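Long-range contact in uncharacterized protein (Pseudomonas syringae pv. tomato, PDB 3K4I), which is of unknown function but belongs to the RraA-like family and assembles from three chains, with magnesium held between neighbouring subunits: residues Thr98-Ala110 and Ala122-Pro134. Residues are numbered along the deposited sequence; the frame is centred on the assembly and turned at random. Where two conformers were deposited one is given.
With MG (magnesium ion), chain H.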
ATOM      1  N   THR C  98     -10.084   7.748 -12.468  1.00  6.45           N
ATOM      2  CA  THR C  98      -9.272   8.616 -11.595  1.00  6.39           C
ATOM      3  C   THR C  98      -9.708  10.074 -11.695  1.00  6.10           C
ATOM      4  O   THR C  98     -10.226  10.517 -12.731  1.00  7.49           O
ATOM      5  CB  THR C  98      -7.794   8.498 -11.953  1.00  6.03           C
ATOM      6  OG1 THR C  98      -7.620   8.820 -13.335  1.00  6.30           O
ATOM      7  CG2 THR C  98      -7.305   7.070 -11.706  1.00  7.21           C
ATOM      8  N   VAL C  99      -9.515  10.816 -10.610  1.00  4.59           N
ATOM      9  CA  VAL C  99      -9.928  12.210 -10.553  1.00  4.56           C
ATOM     10  C   VAL C  99      -8.757  13.094 -10.108  1.00  6.50           C
ATOM     11  O   VAL C  99      -8.966  14.172  -9.541  1.00  7.92           O
ATOM     12  CB  VAL C  99     -11.191  12.454  -9.668  1.00  4.52           C
ATOM     13  CG1 VAL C  99     -12.458  11.828 -10.299  1.00  3.92           C
ATOM     14  CG2 VAL C  99     -10.996  11.969  -8.257  1.00  4.40           C
ATOM     15  N   TRP C 100      -7.538  12.640 -10.392  1.00  5.40           N
ATOM     16  CA  TRP C 100      -6.315  13.468 -10.147  1.00  6.39           C
ATOM     17  C   TRP C 100      -5.186  12.873 -10.983  1.00  7.63           C
ATOM     18  O   TRP C 100      -5.075  11.646 -11.092  1.00  7.49           O
ATOM     19  CB  TRP C 100      -5.913  13.429  -8.689  1.00  6.13           C
ATOM     20  CG  TRP C 100      -4.859  14.466  -8.350  1.00  3.96           C
ATOM     21  CD1 TRP C 100      -3.512  14.277  -8.283  1.00  5.15           C
ATOM     22  CD2 TRP C 100      -5.099  15.843  -8.068  1.00  5.03           C
ATOM     23  NE1 TRP C 100      -2.875  15.479  -7.952  1.00  5.17           N
ATOM     24  CE2 TRP C 100      -3.832  16.448  -7.817  1.00  4.95           C
ATOM     25  CE3 TRP C 100      -6.270  16.626  -7.980  1.00  4.43           C
ATOM     26  CZ2 TRP C 100      -3.694  17.817  -7.518  1.00  5.27           C
ATOM     27  CZ3 TRP C 100      -6.146  17.988  -7.705  1.00  6.44           C
ATOM     28  CH2 TRP C 100      -4.848  18.570  -7.450  1.00  3.88           C
ATOM     29  N   GLY C 101      -4.361  13.721 -11.587  1.00  6.67           N
ATOM     30  CA  GLY C 101      -3.225  13.217 -12.359  1.00  6.98           C
ATOM     31  C   GLY C 101      -2.156  14.288 -12.485  1.00  8.43           C
ATOM     32  O   GLY C 101      -2.132  15.214 -11.670  1.00  8.00           O
ATOM     33  N   ASP C 102      -1.315  14.162 -13.502  1.00  8.72           N
ATOM     34  CA  ASP C 102      -0.107  15.003 -13.621  1.00  8.96           C
ATOM     35  C   ASP C 102      -0.375  16.488 -13.790  1.00  8.78           C
ATOM     36  O   ASP C 102       0.276  17.319 -13.122  1.00  9.23           O
ATOM     37  CB  ASP C 102       0.867  14.482 -14.699  1.00 10.04           C
ATOM     38  CG  ASP C 102       0.229  14.293 -16.089  1.00  8.61           C
ATOM     39  OD1 ASP C 102      -0.917  14.720 -16.389  1.00 11.42           O
ATOM     40  OD2 ASP C 102       0.936  13.688 -16.930  1.00 12.57           O
ATOM     41  N   ILE C 103      -1.298  16.828 -14.693  1.00  8.13           N
ATOM     42  CA  ILE C 103      -1.644  18.230 -14.948  1.00  8.32           C
ATOM     43  C   ILE C 103      -2.077  18.922 -13.653  1.00  7.78           C
ATOM     44  O   ILE C 103      -1.531  19.988 -13.282  1.00  7.48           O
ATOM     45  CB  ILE C 103      -2.702  18.354 -16.052  1.00  9.20           C
ATOM     46  CG1 ILE C 103      -2.112  17.966 -17.422  1.00 10.38           C
ATOM     47  CG2 ILE C 103      -3.254  19.762 -16.139  1.00 10.62           C
ATOM     48  CD1 ILE C 103      -3.184  17.839 -18.533  1.00 10.61           C
HETATM   49  N   MSE C 104      -3.003  18.284 -12.945  1.00  8.01           N
HETATM   50  CA  MSE C 104      -3.525  18.835 -11.701  1.00  9.79           C
HETATM   51  C   MSE C 104      -2.422  18.932 -10.640  1.00  8.55           C
HETATM   52  O   MSE C 104      -2.357  19.916  -9.907  1.00  7.67           O
HETATM   53  CB  MSE C 104      -4.735  18.034 -11.225  1.00 14.43           C
HETATM   54  CG  MSE C 104      -5.831  18.112 -12.255  1.00 11.30           C
HETATM   55 SE   MSE C 104      -7.212  16.801 -12.015  1.00 25.15          SE
HETATM   56  CE  MSE C 104      -8.197  17.833 -10.782  1.00 12.15           C
ATOM     57  N   THR C 105      -1.557  17.912 -10.579  1.00  7.50           N
ATOM     58  CA  THR C 105      -0.408  17.932  -9.663  1.00  7.05           C
ATOM     59  C   THR C 105       0.523  19.102  -9.951  1.00  6.27           C
ATOM     60  O   THR C 105       0.873  19.825  -9.049  1.00  6.24           O
ATOM     61  CB  THR C 105       0.421  16.658  -9.788  1.00  7.44           C
ATOM     62  OG1 THR C 105      -0.401  15.527  -9.468  1.00  6.15           O
ATOM     63  CG2 THR C 105       1.620  16.697  -8.884  1.00  6.60           C
ATOM     64  N   HIS C 106       0.923  19.269 -11.208  1.00  6.28           N
ATOM     65  CA  HIS C 106       1.747  20.417 -11.570  1.00  7.35           C
ATOM     66  C   HIS C 106       1.038  21.725 -11.274  1.00  7.29           C
ATOM     67  O   HIS C 106       1.666  22.686 -10.821  1.00  8.10           O
ATOM     68  CB  HIS C 106       2.226  20.353 -13.028  1.00  8.87           C
ATOM     69  CG  HIS C 106       3.224  19.265 -13.268  1.00 11.73           C
ATOM     70  ND1 HIS C 106       4.527  19.346 -12.828  1.00 11.37           N
ATOM     71  CD2 HIS C 106       3.106  18.062 -13.877  1.00 10.49           C
ATOM     72  CE1 HIS C 106       5.171  18.239 -13.163  1.00 11.85           C
ATOM     73  NE2 HIS C 106       4.328  17.441 -13.792  1.00 12.13           N
ATOM     74  N   PHE C 107      -0.252  21.779 -11.565  1.00  6.01           N
ATOM     75  CA  PHE C 107      -1.015  22.991 -11.254  1.00  6.31           C
ATOM     76  C   PHE C 107      -0.981  23.299  -9.750  1.00  5.94           C
ATOM     77  O   PHE C 107      -0.685  24.452  -9.346  1.00  6.07           O
ATOM     78  CB  PHE C 107      -2.460  22.887 -11.737  1.00  6.68           C
ATOM     79  CG  PHE C 107      -3.227  24.163 -11.548  1.00  5.84           C
ATOM     80  CD1 PHE C 107      -3.301  25.087 -12.585  1.00  6.46           C
ATOM     81  CD2 PHE C 107      -3.807  24.469 -10.325  1.00  5.08           C
ATOM     82  CE1 PHE C 107      -3.963  26.307 -12.416  1.00  5.82           C
ATOM     83  CE2 PHE C 107      -4.479  25.682 -10.138  1.00  6.14           C
ATOM     84  CZ  PHE C 107      -4.588  26.581 -11.188  1.00  5.25           C
ATOM     85  N   ALA C 108      -1.276  22.282  -8.934  1.00  5.64           N
ATOM     86  CA  ALA C 108      -1.273  22.432  -7.465  1.00  6.01           C
ATOM     87  C   ALA C 108       0.055  23.031  -6.982  1.00  6.58           C
ATOM     88  O   ALA C 108       0.071  23.946  -6.134  1.00  5.50           O
ATOM     89  CB  ALA C 108      -1.499  21.103  -6.808  1.00  6.80           C
ATOM     90  N   LEU C 109       1.149  22.468  -7.481  1.00  7.48           N
ATOM     91  CA  LEU C 109       2.493  22.914  -7.082  1.00  9.49           C
ATOM     92  C   LEU C 109       2.805  24.336  -7.504  1.00 10.03           C
ATOM     93  O   LEU C 109       3.674  24.998  -6.911  1.00 10.59           O
ATOM     94  CB  LEU C 109       3.563  21.973  -7.628  1.00 12.13           C
ATOM     95  CG  LEU C 109       3.872  20.697  -6.832  1.00 16.23           C
ATOM     96  CD1 LEU C 109       5.374  20.433  -6.984  1.00 14.34           C
ATOM     97  CD2 LEU C 109       3.456  20.786  -5.341  1.00 14.99           C
ATOM     98  N   ALA C 110       2.142  24.804  -8.551  1.00  8.59           N
ATOM     99  CA  ALA C 110       2.386  26.167  -9.047  1.00  6.92           C
ATOM    100  C   ALA C 110       1.421  27.199  -8.431  1.00  7.58           C
ATOM    101  O   ALA C 110       1.608  28.410  -8.593  1.00  8.02           O
ATOM    102  CB  ALA C 110       2.277  26.173 -10.586  1.00  5.78           C
ATOM    103  N   ALA C 122      -6.402   7.904  -7.938  1.00  5.07           N
ATOM    104  CA  ALA C 122      -5.630   8.873  -8.730  1.00  6.29           C
ATOM    105  C   ALA C 122      -4.723   8.181  -9.735  1.00  5.64           C
ATOM    106  O   ALA C 122      -4.374   7.014  -9.546  1.00  4.95           O
ATOM    107  CB  ALA C 122      -4.784   9.765  -7.798  1.00  6.28           C
ATOM    108  N   ARG C 123      -4.317   8.910 -10.772  1.00  6.41           N
ATOM    109  CA  ARG C 123      -3.340   8.401 -11.748  1.00  7.18           C
ATOM    110  C   ARG C 123      -2.066   9.224 -11.714  1.00  7.61           C
ATOM    111  O   ARG C 123      -1.969  10.173 -10.937  1.00  7.22           O
ATOM    112  CB  ARG C 123      -3.934   8.356 -13.160  1.00  7.36           C
ATOM    113  CG  ARG C 123      -4.144   9.678 -13.889  1.00  6.53           C
ATOM    114  CD  ARG C 123      -4.803   9.331 -15.204  1.00  7.69           C
ATOM    115  NE  ARG C 123      -4.957  10.485 -16.082  1.00  7.47           N
ATOM    116  CZ  ARG C 123      -5.321  10.378 -17.352  1.00  7.10           C
ATOM    117  NH1 ARG C 123      -5.575   9.169 -17.863  1.00  7.77           N
ATOM    118  NH2 ARG C 123      -5.450  11.466 -18.093  1.00  8.07           N
ATOM    119  N   ASP C 124      -1.102   8.863 -12.565  1.00  8.54           N
ATOM    120  CA  ASP C 124       0.166   9.586 -12.644  1.00  9.60           C
ATOM    121  C   ASP C 124       0.882   9.615 -11.304  1.00  9.89           C
ATOM    122  O   ASP C 124       1.479  10.621 -10.902  1.00  9.80           O
ATOM    123  CB  ASP C 124      -0.067  10.993 -13.198  1.00 10.48           C
ATOM    124  CG  ASP C 124      -0.376  10.976 -14.679  1.00 12.37           C
ATOM    125  OD1 ASP C 124       0.356  10.301 -15.441  1.00 12.88           O
ATOM    126  OD2 ASP C 124      -1.350  11.617 -15.090  1.00 11.39           O
ATOM    127  N   ILE C 125       0.827   8.477 -10.630  1.00  9.62           N
ATOM    128  CA  ILE C 125       1.426   8.287  -9.328  1.00  9.85           C
ATOM    129  C   ILE C 125       2.930   8.584  -9.343  1.00  9.39           C
ATOM    130  O   ILE C 125       3.463   9.144  -8.392  1.00  9.86           O
ATOM    131  CB  ILE C 125       1.138   6.858  -8.808  1.00 11.13           C
ATOM    132  CG1 ILE C 125      -0.382   6.638  -8.668  1.00 12.77           C
ATOM    133  CG2 ILE C 125       1.839   6.595  -7.476  1.00 13.34           C
ATOM    134  CD1 ILE C 125      -1.160   7.740  -7.914  1.00 12.72           C
ATOM    135  N   ASP C 126       3.602   8.240 -10.439  1.00  8.93           N
ATOM    136  CA  ASP C 126       5.032   8.496 -10.534  1.00  9.66           C
ATOM    137  C   ASP C 126       5.373   9.984 -10.516  1.00  9.15           C
ATOM    138  O   ASP C 126       6.360  10.381  -9.891  1.00  9.50           O
ATOM    139  CB  ASP C 126       5.633   7.761 -11.739  1.00 12.17           C
ATOM    140  CG  ASP C 126       5.673   6.247 -11.531  1.00 13.25           C
ATOM    141  OD1 ASP C 126       6.174   5.778 -10.479  1.00 14.03           O
ATOM    142  OD2 ASP C 126       5.180   5.516 -12.410  1.00 14.02           O
ATOM    143  N   THR C 127       4.553  10.787 -11.194  1.00 10.04           N
ATOM    144  CA  THR C 127       4.691  12.253 -11.215  1.00 10.41           C
ATOM    145  C   THR C 127       4.432  12.829  -9.826  1.00  9.66           C
ATOM    146  O   THR C 127       5.177  13.691  -9.323  1.00  9.86           O
ATOM    147  CB  THR C 127       3.731  12.878 -12.253  1.00 11.51           C
ATOM    148  OG1 THR C 127       4.147  12.484 -13.559  1.00 12.40           O
ATOM    149  CG2 THR C 127       3.738  14.410 -12.158  1.00 14.82           C
ATOM    150  N   VAL C 128       3.380  12.331  -9.200  1.00  9.52           N
ATOM    151  CA  VAL C 128       2.998  12.766  -7.864  1.00  9.21           C
ATOM    152  C   VAL C 128       4.137  12.497  -6.869  1.00  8.38           C
ATOM    153  O   VAL C 128       4.504  13.383  -6.063  1.00  9.54           O
ATOM    154  CB  VAL C 128       1.711  12.067  -7.410  1.00 10.46           C
ATOM    155  CG1 VAL C 128       1.371  12.464  -6.019  1.00 11.34           C
ATOM    156  CG2 VAL C 128       0.539  12.450  -8.339  1.00 10.90           C
ATOM    157  N   ILE C 129       4.709  11.298  -6.944  1.00  7.87           N
ATOM    158  CA  ILE C 129       5.873  10.942  -6.132  1.00  8.21           C
ATOM    159  C   ILE C 129       7.077  11.826  -6.466  1.00  8.95           C
ATOM    160  O   ILE C 129       7.734  12.346  -5.558  1.00  8.12           O
ATOM    161  CB  ILE C 129       6.269   9.437  -6.259  1.00  9.35           C
ATOM    162  CG1 ILE C 129       5.136   8.541  -5.739  1.00 11.39           C
ATOM    163  CG2 ILE C 129       7.552   9.133  -5.463  1.00 11.60           C
ATOM    164  CD1 ILE C 129       5.350   7.047  -6.044  1.00 10.20           C
ATOM    165  N   ASN C 130       7.351  11.995  -7.762  1.00 10.44           N
ATOM    166  CA  ASN C 130       8.505  12.781  -8.200  0.50 11.51           C
ATOM    167  C   ASN C 130       8.411  14.224  -7.731  1.00 11.54           C
ATOM    168  O   ASN C 130       9.433  14.841  -7.393  1.00 12.62           O
ATOM    169  CB  ASN C 130       8.662  12.737  -9.719  0.50 12.58           C
ATOM    170  CG  ASN C 130       9.945  13.388 -10.177  0.50 11.34           C
ATOM    171  OD1 ASN C 130      11.029  13.009  -9.732  0.50 13.58           O
ATOM    172  ND2 ASN C 130       9.833  14.380 -11.054  0.50 13.73           N
ATOM    173  N   CYS C 131       7.183  14.737  -7.697  1.00 10.20           N
ATOM    174  CA  CYS C 131       6.867  16.097  -7.250  1.00  9.57           C
ATOM    175  C   CYS C 131       6.751  16.216  -5.736  1.00  8.51           C
ATOM    176  O   CYS C 131       6.577  17.325  -5.219  1.00  8.92           O
ATOM    177  CB  CYS C 131       5.555  16.575  -7.867  1.00  9.41           C
ATOM    178  SG  CYS C 131       5.718  16.952  -9.622  1.00 17.61           S
ATOM    179  N   ASN C 132       6.784  15.078  -5.051  1.00  8.00           N
ATOM    180  CA  ASN C 132       6.602  15.010  -3.584  1.00  8.88           C
ATOM    181  C   ASN C 132       5.307  15.703  -3.136  1.00  7.52           C
ATOM    182  O   ASN C 132       5.289  16.429  -2.133  1.00  7.94           O
ATOM    183  CB  ASN C 132       7.804  15.624  -2.843  1.00 10.56           C
ATOM    184  CG  ASN C 132       7.909  15.146  -1.373  1.00 10.00           C
ATOM    185  OD1 ASN C 132       8.128  15.951  -0.451  1.00 13.45           O
ATOM    186  ND2 ASN C 132       7.749  13.858  -1.163  1.00 10.93           N
ATOM    187  N   TYR C 133       4.238  15.477  -3.890  1.00  7.23           N
ATOM    188  CA  TYR C 133       2.957  16.140  -3.648  1.00  6.60           C
ATOM    189  C   TYR C 133       2.113  15.295  -2.682  1.00  5.96           C
ATOM    190  O   TYR C 133       1.979  14.086  -2.870  1.00  5.49           O
ATOM    191  CB  TYR C 133       2.190  16.325  -4.953  1.00  6.46           C
ATOM    192  CG  TYR C 133       0.855  17.010  -4.740  1.00  6.10           C
ATOM    193  CD1 TYR C 133       0.813  18.368  -4.392  1.00  6.30           C
ATOM    194  CD2 TYR C 133      -0.360  16.328  -4.910  1.00  7.15           C
ATOM    195  CE1 TYR C 133      -0.369  19.027  -4.185  1.00  6.24           C
ATOM    196  CE2 TYR C 133      -1.582  16.997  -4.708  1.00  5.85           C
ATOM    197  CZ  TYR C 133      -1.568  18.358  -4.350  1.00  6.58           C
ATOM    198  OH  TYR C 133      -2.751  19.041  -4.148  1.00  6.16           O
ATOM    199  N   PRO C 134       1.538  15.924  -1.642  1.00  5.03           N
ATOM    200  CA  PRO C 134       0.792  15.152  -0.668  1.00  4.61           C
ATOM    201  C   PRO C 134      -0.576  14.662  -1.186  1.00  5.41           C
ATOM    202  O   PRO C 134      -1.565  15.392  -1.163  1.00  6.05           O
ATOM    203  CB  PRO C 134       0.660  16.120   0.518  1.00  4.77           C
ATOM    204  CG  PRO C 134       1.823  17.131   0.306  1.00  6.39           C
ATOM    205  CD  PRO C 134       1.749  17.316  -1.180  1.00  4.79           C
TER
HETATM  206 MG    MG H 501       0.459  12.493 -18.536  1.00 21.03          MG
HETATM  207  O   HOH W   1      -1.343  12.041 -17.776  1.00 15.96           O
HETATM  208  O   HOH W   2       1.306  10.938 -17.519  1.00 23.53           O
HETATM  209  O   HOH W   3       0.206  11.179 -20.023  1.00 20.72           O
HETATM  210  O   HOH W   4       2.218  12.911 -19.473  1.00 18.40           O
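Helix 102-110 and helix 125-130 run side by side in nearly the same direction, their axes 18° apart and 9.4 Å at closest approach. The loops leading into them are tied by a nearly straight bond from Arg123 N to Trp100 O (2.9 Å), and one CA-H of Gly101 points at Arg123 O, a CA-H...O contact. Asp124 OD2, met from above its carboxylate plane, accepts from Asp102 N at the first turn of the other helix (3.0 Å). The two carboxylates stack with planes 15° apart, a pairing of like charges that the magnesium ion probably eases: Asp102 OD2 binds it directly at 2.1 Å, while a water on the metal donates to Asp124 OD2, making Asp124 a second-shell residue. Glu200 of a neighbouring subunit also ligates the ion.

Between the helices, Thr105 OG1 lies against Val128 CG2 (3.4 Å); this hydroxyl donates to Gly101 O and takes a weak bond from Trp100 NE1. Thr127 CG2 approaches His106 NE2, and Cys131 SG approaches the same imidazole obliquely, nearest CE1. At the far end Tyr133, its CG anti to the backbone N (chi1 -180°), extends to the side chains of helix 102-110, where CE1 meets Ala108 CB (3.5 Å) and CD1 meets Leu109 CD2. Its ring is almost parallel to the Trp100 indole but slid aside, with CE2 3.6 Å from Trp100 CZ2.

A Schellman motif at Asn132 turns the chain from helix 125-130 toward strand 135-137. Trp100 holds the loop ahead of helix 102-110 to strand 115-119, where Thr116 bonds the Tyr133 hydroxyl, and helix 125-130 rests through Val128 on Leu135 of the parallel neighbour 135-137.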